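PDB 5E9T: UDP-N-acetylglucosamine--peptide N-acetylglucosaminyltransferase stabilizing protein GtfB from Streptococcus gordonii, which partners GtfA in a heterotetramer that adds the first GlcNAc from UDP-GlcNAc to the adhesin GspB, binding this substrate before its export. Local coordinates for residues B[1-12]-B[191-202]. Residues are numbered along the deposited sequence; the frame is centred on the assembly and turned at random.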
loop_
_atom_site.group_PDB
_atom_site.type_symbol
_atom_site.label_atom_id
_atom_site.label_comp_id
_atom_site.label_asym_id
_atom_site.label_seq_id
_atom_site.Cartn_x
_atom_site.Cartn_y
_atom_site.Cartn_z
HETATM N N MSE B 1 2.341 -49.956 25.773
HETATM C CA MSE B 1 2.007 -48.771 26.538
HETATM C C MSE B 1 2.362 -47.490 25.784
HETATM O O MSE B 1 3.388 -47.441 25.110
HETATM C CB MSE B 1 2.726 -48.828 27.869
HETATM C CG MSE B 1 1.993 -48.157 28.974
HETATM SE SE MSE B 1 3.317 -47.827 30.334
HETATM C CE MSE B 1 2.302 -46.901 31.603
ATOM N N ILE B 2 1.500 -46.475 25.871
ATOM C CA ILE B 2 1.751 -45.175 25.256
ATOM C C ILE B 2 1.221 -44.083 26.171
ATOM O O ILE B 2 0.236 -44.270 26.892
ATOM C CB ILE B 2 1.105 -45.023 23.856
ATOM C CG1 ILE B 2 -0.419 -45.157 23.941
ATOM C CG2 ILE B 2 1.695 -46.005 22.853
ATOM C CD1 ILE B 2 -1.149 -44.427 22.829
ATOM N N GLN B 3 1.885 -42.931 26.136
ATOM C CA GLN B 3 1.330 -41.696 26.670
ATOM C C GLN B 3 0.953 -40.798 25.508
ATOM O O GLN B 3 1.779 -40.524 24.631
ATOM C CB GLN B 3 2.307 -40.959 27.581
ATOM C CG GLN B 3 2.940 -41.789 28.648
ATOM C CD GLN B 3 4.329 -41.301 28.951
ATOM O OE1 GLN B 3 5.078 -40.951 28.042
ATOM N NE2 GLN B 3 4.686 -41.271 30.224
ATOM N N LEU B 4 -0.289 -40.344 25.504
ATOM C CA LEU B 4 -0.817 -39.543 24.414
ATOM C C LEU B 4 -1.276 -38.212 24.983
ATOM O O LEU B 4 -2.299 -38.146 25.669
ATOM C CB LEU B 4 -1.960 -40.284 23.747
ATOM C CG LEU B 4 -2.584 -39.679 22.515
ATOM C CD1 LEU B 4 -1.746 -39.972 21.295
ATOM C CD2 LEU B 4 -3.855 -40.366 22.434
ATOM N N PHE B 5 -0.550 -37.146 24.677
ATOM C CA PHE B 5 -0.846 -35.838 25.235
ATOM C C PHE B 5 -1.352 -34.915 24.137
ATOM O O PHE B 5 -0.761 -34.848 23.054
ATOM C CB PHE B 5 0.380 -35.241 25.926
ATOM C CG PHE B 5 0.975 -36.133 26.985
ATOM C CD1 PHE B 5 0.287 -36.398 28.159
ATOM C CD2 PHE B 5 2.231 -36.691 26.811
ATOM C CE1 PHE B 5 0.836 -37.215 29.131
ATOM C CE2 PHE B 5 2.783 -37.504 27.783
ATOM C CZ PHE B 5 2.085 -37.766 28.943
ATOM N N ASP B 6 -2.460 -34.226 24.414
ATOM C CA ASP B 6 -2.977 -33.236 23.477
ATOM C C ASP B 6 -1.912 -32.198 23.147
ATOM O O ASP B 6 -1.493 -32.060 21.993
ATOM C CB ASP B 6 -4.229 -32.573 24.046
ATOM C CG ASP B 6 -5.458 -33.443 23.901
ATOM O OD1 ASP B 6 -5.937 -33.596 22.758
ATOM O OD2 ASP B 6 -5.945 -33.971 24.924
ATOM N N TYR B 7 -1.454 -31.470 24.156
ATOM C CA TYR B 7 -0.473 -30.414 23.980
ATOM C C TYR B 7 0.823 -30.772 24.683
ATOM O O TYR B 7 0.860 -31.606 25.590
ATOM C CB TYR B 7 -0.995 -29.089 24.532
ATOM C CG TYR B 7 -2.277 -28.661 23.888
ATOM C CD1 TYR B 7 -2.392 -28.617 22.509
ATOM C CD2 TYR B 7 -3.381 -28.322 24.653
ATOM C CE1 TYR B 7 -3.563 -28.232 21.907
ATOM C CE2 TYR B 7 -4.561 -27.936 24.059
ATOM C CZ TYR B 7 -4.646 -27.892 22.685
ATOM O OH TYR B 7 -5.819 -27.510 22.081
ATOM N N TYR B 8 1.899 -30.141 24.233
ATOM C CA TYR B 8 3.144 -30.136 24.977
ATOM C C TYR B 8 3.262 -28.824 25.738
ATOM O O TYR B 8 3.135 -27.744 25.153
ATOM C CB TYR B 8 4.359 -30.319 24.072
ATOM C CG TYR B 8 5.630 -30.174 24.866
ATOM C CD1 TYR B 8 5.904 -31.038 25.917
ATOM C CD2 TYR B 8 6.532 -29.158 24.600
ATOM C CE1 TYR B 8 7.049 -30.907 26.664
ATOM C CE2 TYR B 8 7.687 -29.019 25.345
ATOM C CZ TYR B 8 7.941 -29.898 26.376
ATOM O OH TYR B 8 9.091 -29.765 27.124
ATOM N N ASN B 9 3.491 -28.931 27.040
ATOM C CA ASN B 9 3.721 -27.802 27.932
ATOM C C ASN B 9 4.328 -28.386 29.201
ATOM O O ASN B 9 4.577 -29.593 29.283
ATOM C CB ASN B 9 2.434 -27.021 28.202
ATOM C CG ASN B 9 1.324 -27.899 28.728
ATOM O OD1 ASN B 9 1.306 -28.256 29.904
ATOM N ND2 ASN B 9 0.390 -28.259 27.855
ATOM N N GLN B 10 4.569 -27.529 30.195
ATOM C CA GLN B 10 5.240 -28.015 31.398
ATOM C C GLN B 10 4.371 -29.015 32.158
ATOM O O GLN B 10 4.883 -30.019 32.666
ATOM C CB GLN B 10 5.641 -26.853 32.306
ATOM C CG GLN B 10 6.457 -27.295 33.513
ATOM C CD GLN B 10 7.942 -27.385 33.218
ATOM O OE1 GLN B 10 8.491 -28.474 33.049
ATOM N NE2 GLN B 10 8.604 -26.233 33.173
ATOM N N GLU B 11 3.056 -28.771 32.236
ATOM C CA GLU B 11 2.180 -29.696 32.953
ATOM C C GLU B 11 2.251 -31.099 32.364
ATOM O O GLU B 11 2.252 -32.091 33.103
ATOM C CB GLU B 11 0.738 -29.190 32.947
ATOM C CG GLU B 11 0.494 -27.966 33.801
ATOM C CD GLU B 11 0.144 -26.756 32.960
ATOM O OE1 GLU B 11 -0.440 -26.934 31.885
ATOM O OE2 GLU B 11 0.444 -25.638 33.379
ATOM N N THR B 12 2.318 -31.209 31.039
ATOM C CA THR B 12 2.469 -32.533 30.453
ATOM C C THR B 12 3.902 -33.035 30.571
ATOM O O THR B 12 4.122 -34.248 30.615
ATOM C CB THR B 12 2.007 -32.540 28.992
ATOM O OG1 THR B 12 3.138 -32.659 28.119
ATOM C CG2 THR B 12 1.255 -31.275 28.669
ATOM N N LEU B 191 -0.926 -50.991 22.618
ATOM C CA LEU B 191 -2.055 -50.243 23.151
ATOM C C LEU B 191 -2.584 -50.774 24.493
ATOM O O LEU B 191 -3.759 -50.543 24.794
ATOM C CB LEU B 191 -3.165 -50.147 22.100
ATOM C CG LEU B 191 -2.806 -49.075 21.050
ATOM C CD1 LEU B 191 -3.661 -49.151 19.787
ATOM C CD2 LEU B 191 -2.860 -47.667 21.648
ATOM N N ASP B 192 -1.786 -51.550 25.257
ATOM C CA ASP B 192 -2.220 -52.024 26.581
ATOM C C ASP B 192 -2.952 -50.940 27.319
ATOM O O ASP B 192 -4.037 -51.153 27.874
ATOM C CB ASP B 192 -1.052 -52.374 27.522
ATOM C CG ASP B 192 0.030 -53.186 26.891
ATOM O OD1 ASP B 192 1.074 -53.329 27.528
ATOM O OD2 ASP B 192 -0.158 -53.707 25.806
ATOM N N HIS B 193 -2.317 -49.779 27.358
ATOM C CA HIS B 193 -2.676 -48.696 28.242
ATOM C C HIS B 193 -2.404 -47.410 27.493
ATOM O O HIS B 193 -1.370 -47.283 26.834
ATOM C CB HIS B 193 -1.857 -48.767 29.532
ATOM C CG HIS B 193 -2.185 -49.953 30.382
ATOM N ND1 HIS B 193 -3.447 -50.172 30.888
ATOM C CD2 HIS B 193 -1.423 -50.988 30.806
ATOM C CE1 HIS B 193 -3.449 -51.289 31.592
ATOM N NE2 HIS B 193 -2.233 -51.802 31.560
ATOM N N ILE B 194 -3.333 -46.475 27.586
ATOM C CA ILE B 194 -3.162 -45.149 27.028
ATOM C C ILE B 194 -3.264 -44.187 28.199
ATOM O O ILE B 194 -4.341 -44.028 28.783
ATOM C CB ILE B 194 -4.216 -44.842 25.955
ATOM C CG1 ILE B 194 -4.032 -45.757 24.739
ATOM C CG2 ILE B 194 -4.162 -43.377 25.555
ATOM C CD1 ILE B 194 -5.086 -45.572 23.670
ATOM N N LEU B 195 -2.161 -43.556 28.566
ATOM C CA LEU B 195 -2.219 -42.504 29.569
ATOM C C LEU B 195 -2.250 -41.175 28.838
ATOM O O LEU B 195 -1.379 -40.896 28.008
ATOM C CB LEU B 195 -1.050 -42.568 30.540
ATOM C CG LEU B 195 -0.970 -43.939 31.161
ATOM C CD1 LEU B 195 0.338 -44.353 30.627
ATOM C CD2 LEU B 195 -0.937 -43.968 32.677
ATOM N N PHE B 196 -3.261 -40.368 29.138
ATOM C CA PHE B 196 -3.471 -39.115 28.437
ATOM C C PHE B 196 -3.888 -38.039 29.428
ATOM O O PHE B 196 -4.402 -38.325 30.512
ATOM C CB PHE B 196 -4.512 -39.268 27.321
ATOM C CG PHE B 196 -5.808 -39.847 27.775
ATOM C CD1 PHE B 196 -5.976 -41.218 27.858
ATOM C CD2 PHE B 196 -6.868 -39.022 28.100
ATOM C CE1 PHE B 196 -7.173 -41.750 28.269
ATOM C CE2 PHE B 196 -8.070 -39.549 28.507
ATOM C CZ PHE B 196 -8.224 -40.914 28.595
ATOM N N ASN B 197 -3.598 -36.791 29.060
ATOM C CA ASN B 197 -3.757 -35.647 29.948
ATOM C C ASN B 197 -4.986 -34.770 29.708
ATOM O O ASN B 197 -5.123 -33.755 30.399
ATOM C CB ASN B 197 -2.499 -34.776 29.888
ATOM C CG ASN B 197 -2.229 -34.258 28.504
ATOM O OD1 ASN B 197 -2.583 -34.901 27.519
ATOM N ND2 ASN B 197 -1.596 -33.096 28.414
ATOM N N SER B 198 -5.866 -35.071 28.746
ATOM C CA SER B 198 -6.991 -34.162 28.542
ATOM C C SER B 198 -8.207 -34.869 27.952
ATOM O O SER B 198 -8.160 -36.041 27.573
ATOM C CB SER B 198 -6.600 -32.986 27.640
ATOM O OG SER B 198 -7.708 -32.133 27.412
ATOM N N LEU B 199 -9.299 -34.104 27.860
ATOM C CA LEU B 199 -10.590 -34.551 27.349
ATOM C C LEU B 199 -10.800 -34.195 25.882
ATOM O O LEU B 199 -11.907 -34.364 25.360
ATOM C CB LEU B 199 -11.718 -33.988 28.213
ATOM C CG LEU B 199 -11.697 -34.638 29.599
ATOM C CD1 LEU B 199 -12.834 -34.149 30.479
ATOM C CD2 LEU B 199 -11.738 -36.150 29.448
ATOM N N ALA B 200 -9.769 -33.673 25.224
ATOM C CA ALA B 200 -9.749 -33.437 23.787
ATOM C C ALA B 200 -9.447 -34.739 23.055
ATOM O O ALA B 200 -9.697 -35.825 23.588
ATOM C CB ALA B 200 -8.730 -32.355 23.428
ATOM N N TYR B 201 -8.982 -34.630 21.808
ATOM C CA TYR B 201 -8.762 -35.792 20.944
ATOM C C TYR B 201 -8.034 -36.930 21.655
ATOM O O TYR B 201 -8.327 -38.108 21.411
ATOM C CB TYR B 201 -7.987 -35.341 19.708
ATOM C CG TYR B 201 -8.504 -34.022 19.189
ATOM C CD1 TYR B 201 -9.763 -33.934 18.611
ATOM C CD2 TYR B 201 -7.757 -32.859 19.315
ATOM C CE1 TYR B 201 -10.254 -32.733 18.153
ATOM C CE2 TYR B 201 -8.241 -31.651 18.859
ATOM C CZ TYR B 201 -9.490 -31.594 18.279
ATOM O OH TYR B 201 -9.979 -30.393 17.821
ATOM N N SER B 202 -7.076 -36.601 22.528
ATOM C CA SER B 202 -6.349 -37.627 23.277
ATOM C C SER B 202 -7.291 -38.512 24.070
ATOM O O SER B 202 -6.931 -39.637 24.449
ATOM C CB SER B 202 -5.364 -36.991 24.253
ATOM O OG SER B 202 -6.067 -36.577 25.413
#
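Asp6 grips the start of helix 201-207 through both carboxylate oxygens: Ser202 OG donates to OD2 (2.7 Å) from above the carboxylate plane, and Ser202 N reaches OD1 on its syn side but tilted out of that plane (3.2 Å, N-H...O 167°). The carboxylate of the buried Asp6 faces the helix N-terminus, whose dipole would probably favour its negative charge. It lies just beyond the C-terminal ends of strands 2-5 and 194-196, neighbours inside the parallel sheet of a Rossmann-like alpha/beta domain of the kind found in GT-B glycosyltransferases. The parallel pairing rests on Ile2 N to His193 O (3.1 Å), Leu195 N to Ile2 O (3.0 Å) and Leu4 N to Leu195 O (2.8 Å). On one face Ile2 and Ile194 run alongside each other, Ile2 CD1 3.7 Å from Ile194 CG1; helix 176-186 packs here through Leu184 and Ile180. On the other face, helix 10-21 covers Gln3 and Phe5, and Gln3 OE1 is hydrogen-bonded to Thr28 and His16. With chi1 near 60°, Asn197 CG is turned back over its own main chain, which brings OD1 to Asp6 N (3.2 Å, on a lone pair). OD1 also meets the Phe5 ring edge at CD1, 3.3 Å away, amide and ring planes 89° apart.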